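Local coordinates for protein polyketide synthase (PDB 4GOX) that probably transfers a sulfo group from the donor PAPS to an intermediate of olefin biosynthesis, as the sulfotransferase domain of a polyketide (olefin) synthase, at residues D111-L116 / R123-K128. Residues are numbered along the deposited sequence; the frame is centred on the assembly and turned at random.
Sequences DIYAYL and RLLIDK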
loop_
_atom_site.group_PDB
_atom_site.type_symbol
_atom_site.label_atom_id
_atom_site.label_comp_id
_atom_site.label_asym_id
_atom_site.label_seq_id
_atom_site.Cartn_x
_atom_site.Cartn_y
_atom_site.Cartn_z
ATOM N N ASP A 111 11.971 11.704 -9.615
ATOM C CA ASP A 111 11.851 11.649 -11.072
ATOM C C ASP A 111 11.029 10.464 -11.541
ATOM O O ASP A 111 10.274 10.625 -12.492
ATOM C CB ASP A 111 13.242 11.665 -11.736
ATOM C CG ASP A 111 13.995 12.973 -11.600
ATOM O OD1 ASP A 111 13.457 13.913 -10.971
ATOM O OD2 ASP A 111 15.109 13.069 -12.141
ATOM N N ILE A 112 11.153 9.286 -10.864
ATOM C CA ILE A 112 10.386 8.076 -11.177
ATOM C C ILE A 112 8.886 8.318 -10.926
ATOM O O ILE A 112 8.065 7.945 -11.759
ATOM C CB ILE A 112 10.940 6.808 -10.465
ATOM C CG1 ILE A 112 12.459 6.655 -10.663
ATOM C CG2 ILE A 112 10.207 5.543 -10.883
ATOM C CD1 ILE A 112 12.967 6.482 -12.173
ATOM N N TYR A 113 8.538 8.984 -9.800
ATOM C CA TYR A 113 7.156 9.335 -9.497
ATOM C C TYR A 113 6.598 10.293 -10.552
ATOM O O TYR A 113 5.512 10.030 -11.064
ATOM C CB TYR A 113 7.010 9.912 -8.078
ATOM C CG TYR A 113 6.966 8.858 -6.989
ATOM C CD1 TYR A 113 7.978 8.770 -6.031
ATOM C CD2 TYR A 113 5.890 7.979 -6.885
ATOM C CE1 TYR A 113 7.913 7.836 -4.992
ATOM C CE2 TYR A 113 5.826 7.026 -5.867
ATOM C CZ TYR A 113 6.830 6.970 -4.911
ATOM O OH TYR A 113 6.773 6.010 -3.931
ATOM N N ALA A 114 7.338 11.375 -10.905
ATOM C CA ALA A 114 6.913 12.357 -11.918
ATOM C C ALA A 114 6.732 11.694 -13.292
ATOM O O ALA A 114 5.787 12.032 -14.021
ATOM C CB ALA A 114 7.904 13.508 -12.009
ATOM N N TYR A 115 7.595 10.703 -13.603
ATOM C CA TYR A 115 7.536 9.913 -14.825
ATOM C C TYR A 115 6.251 9.087 -14.848
ATOM O O TYR A 115 5.533 9.118 -15.842
ATOM C CB TYR A 115 8.741 8.966 -14.909
ATOM C CG TYR A 115 8.827 8.188 -16.206
ATOM C CD1 TYR A 115 9.404 8.750 -17.345
ATOM C CD2 TYR A 115 8.375 6.870 -16.284
ATOM C CE1 TYR A 115 9.499 8.035 -18.538
ATOM C CE2 TYR A 115 8.471 6.141 -17.470
ATOM C CZ TYR A 115 9.031 6.731 -18.596
ATOM O OH TYR A 115 9.156 6.019 -19.760
ATOM N N LEU A 116 5.984 8.322 -13.781
ATOM C CA LEU A 116 4.796 7.468 -13.737
ATOM C C LEU A 116 3.498 8.289 -13.777
ATOM O O LEU A 116 2.571 7.898 -14.476
ATOM C CB LEU A 116 4.835 6.478 -12.564
ATOM C CG LEU A 116 5.959 5.431 -12.556
ATOM C CD1 LEU A 116 6.042 4.743 -11.200
ATOM C CD2 LEU A 116 5.767 4.381 -13.632
ATOM N N ARG A 123 -4.924 9.782 -15.128
ATOM C CA ARG A 123 -5.205 8.860 -14.025
ATOM C C ARG A 123 -4.414 9.164 -12.772
ATOM O O ARG A 123 -3.242 9.524 -12.848
ATOM C CB ARG A 123 -5.015 7.390 -14.446
ATOM C CG ARG A 123 -5.792 7.016 -15.703
ATOM C CD ARG A 123 -5.768 5.533 -15.960
ATOM N NE ARG A 123 -4.563 5.102 -16.663
ATOM C CZ ARG A 123 -4.207 3.831 -16.804
ATOM N NH1 ARG A 123 -4.957 2.860 -16.284
ATOM N NH2 ARG A 123 -3.098 3.516 -17.459
ATOM N N LEU A 124 -5.057 8.992 -11.612
ATOM C CA LEU A 124 -4.406 9.200 -10.332
ATOM C C LEU A 124 -3.628 7.954 -9.954
ATOM O O LEU A 124 -4.208 6.897 -9.727
ATOM C CB LEU A 124 -5.428 9.589 -9.250
ATOM C CG LEU A 124 -4.891 9.671 -7.805
ATOM C CD1 LEU A 124 -3.974 10.863 -7.625
ATOM C CD2 LEU A 124 -6.028 9.702 -6.803
ATOM N N LEU A 125 -2.302 8.101 -9.849
ATOM C CA LEU A 125 -1.388 7.044 -9.480
ATOM C C LEU A 125 -1.551 6.723 -7.993
ATOM O O LEU A 125 -1.611 7.616 -7.147
ATOM C CB LEU A 125 0.059 7.451 -9.812
ATOM C CG LEU A 125 1.189 6.511 -9.332
ATOM C CD1 LEU A 125 1.210 5.220 -10.147
ATOM C CD2 LEU A 125 2.559 7.205 -9.436
ATOM N N ILE A 126 -1.670 5.433 -7.705
ATOM C CA ILE A 126 -1.821 4.911 -6.364
ATOM C C ILE A 126 -0.621 4.015 -6.103
ATOM O O ILE A 126 -0.443 3.023 -6.811
ATOM C CB ILE A 126 -3.146 4.116 -6.148
ATOM C CG1 ILE A 126 -4.436 4.767 -6.782
ATOM C CG2 ILE A 126 -3.318 3.695 -4.671
ATOM C CD1 ILE A 126 -5.042 6.018 -6.148
ATOM N N ASP A 127 0.171 4.347 -5.064
ATOM C CA ASP A 127 1.300 3.532 -4.647
ATOM C C ASP A 127 0.858 2.771 -3.400
ATOM O O ASP A 127 0.760 3.361 -2.324
ATOM C CB ASP A 127 2.562 4.392 -4.360
ATOM C CG ASP A 127 3.804 3.613 -3.920
ATOM O OD1 ASP A 127 4.892 4.206 -3.906
ATOM O OD2 ASP A 127 3.673 2.400 -3.553
ATOM N N LYS A 128 0.588 1.462 -3.536
ATOM C CA LYS A 128 0.210 0.657 -2.371
ATOM C C LYS A 128 1.481 0.083 -1.778
ATOM O O LYS A 128 2.333 -0.438 -2.514
ATOM C CB LYS A 128 -0.730 -0.511 -2.784
ATOM C CG LYS A 128 -1.198 -1.376 -1.592
ATOM C CD LYS A 128 -0.312 -2.606 -1.295
ATOM C CE LYS A 128 -0.695 -3.808 -2.148
ATOM N NZ LYS A 128 -0.245 -5.095 -1.539
#
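The Tyr113 ring meets strand 124-128 by its edge: Asp127 OD1 lies in the ring plane beyond the hydroxyl, and Leu125 CD2 sits near that plane further back, 4.3 Å from CD2 of Tyr113. Nothing in the strand segment covers a ring face; outside it, Phe146 packs against the ring edge-to-face. The polar link is one hydrogen bond, Tyr113 OH to Asp127 OD1 at 2.6 Å, with the hydroxyl as donor. It reaches OD1 almost in line with the carboxylate C-O bond, and the ring and carboxylate planes are 36° apart, so the two flat groups are neither coplanar nor perpendicular. With chi1 at -180° the CG of Asp127 stands opposite the backbone N, which carries the carboxylate out from the strand to the phenol. The same OD1 is also hydrogen-bonded to Tyr132 OH, so two hydroxyls grip this buried oxygen, an arrangement likely to favour the charged carboxylate. In the P-loop-type sulfotransferase fold, strand 124-129 lies between strands 50-51 and 26-30 of the parallel sheet, and helix 109-119, which precedes it in the chain, packs against it through Leu125 and Asp127, whose side chains point toward the helix. The axes of the two short segments come within 10.1 Å, their N-to-C directions 135° apart. This buried contact lies away from the nucleotide, the Asp127 side chain being about 13 Å from bound adenosine-3'-5'-diphosphate. One turn further along the helix from Tyr113, the packing becomes wholly apolar: Leu116 CB touches Leu125 CD2 at 3.9 Å, making that methyl the meeting point for both helix side chains. A phenylalanine in place of Tyr113 would probably leave Asp127 OD1 without this hydroxyl partner. Leu80 and Leu87 of helix 79-88 also pack against Leu116.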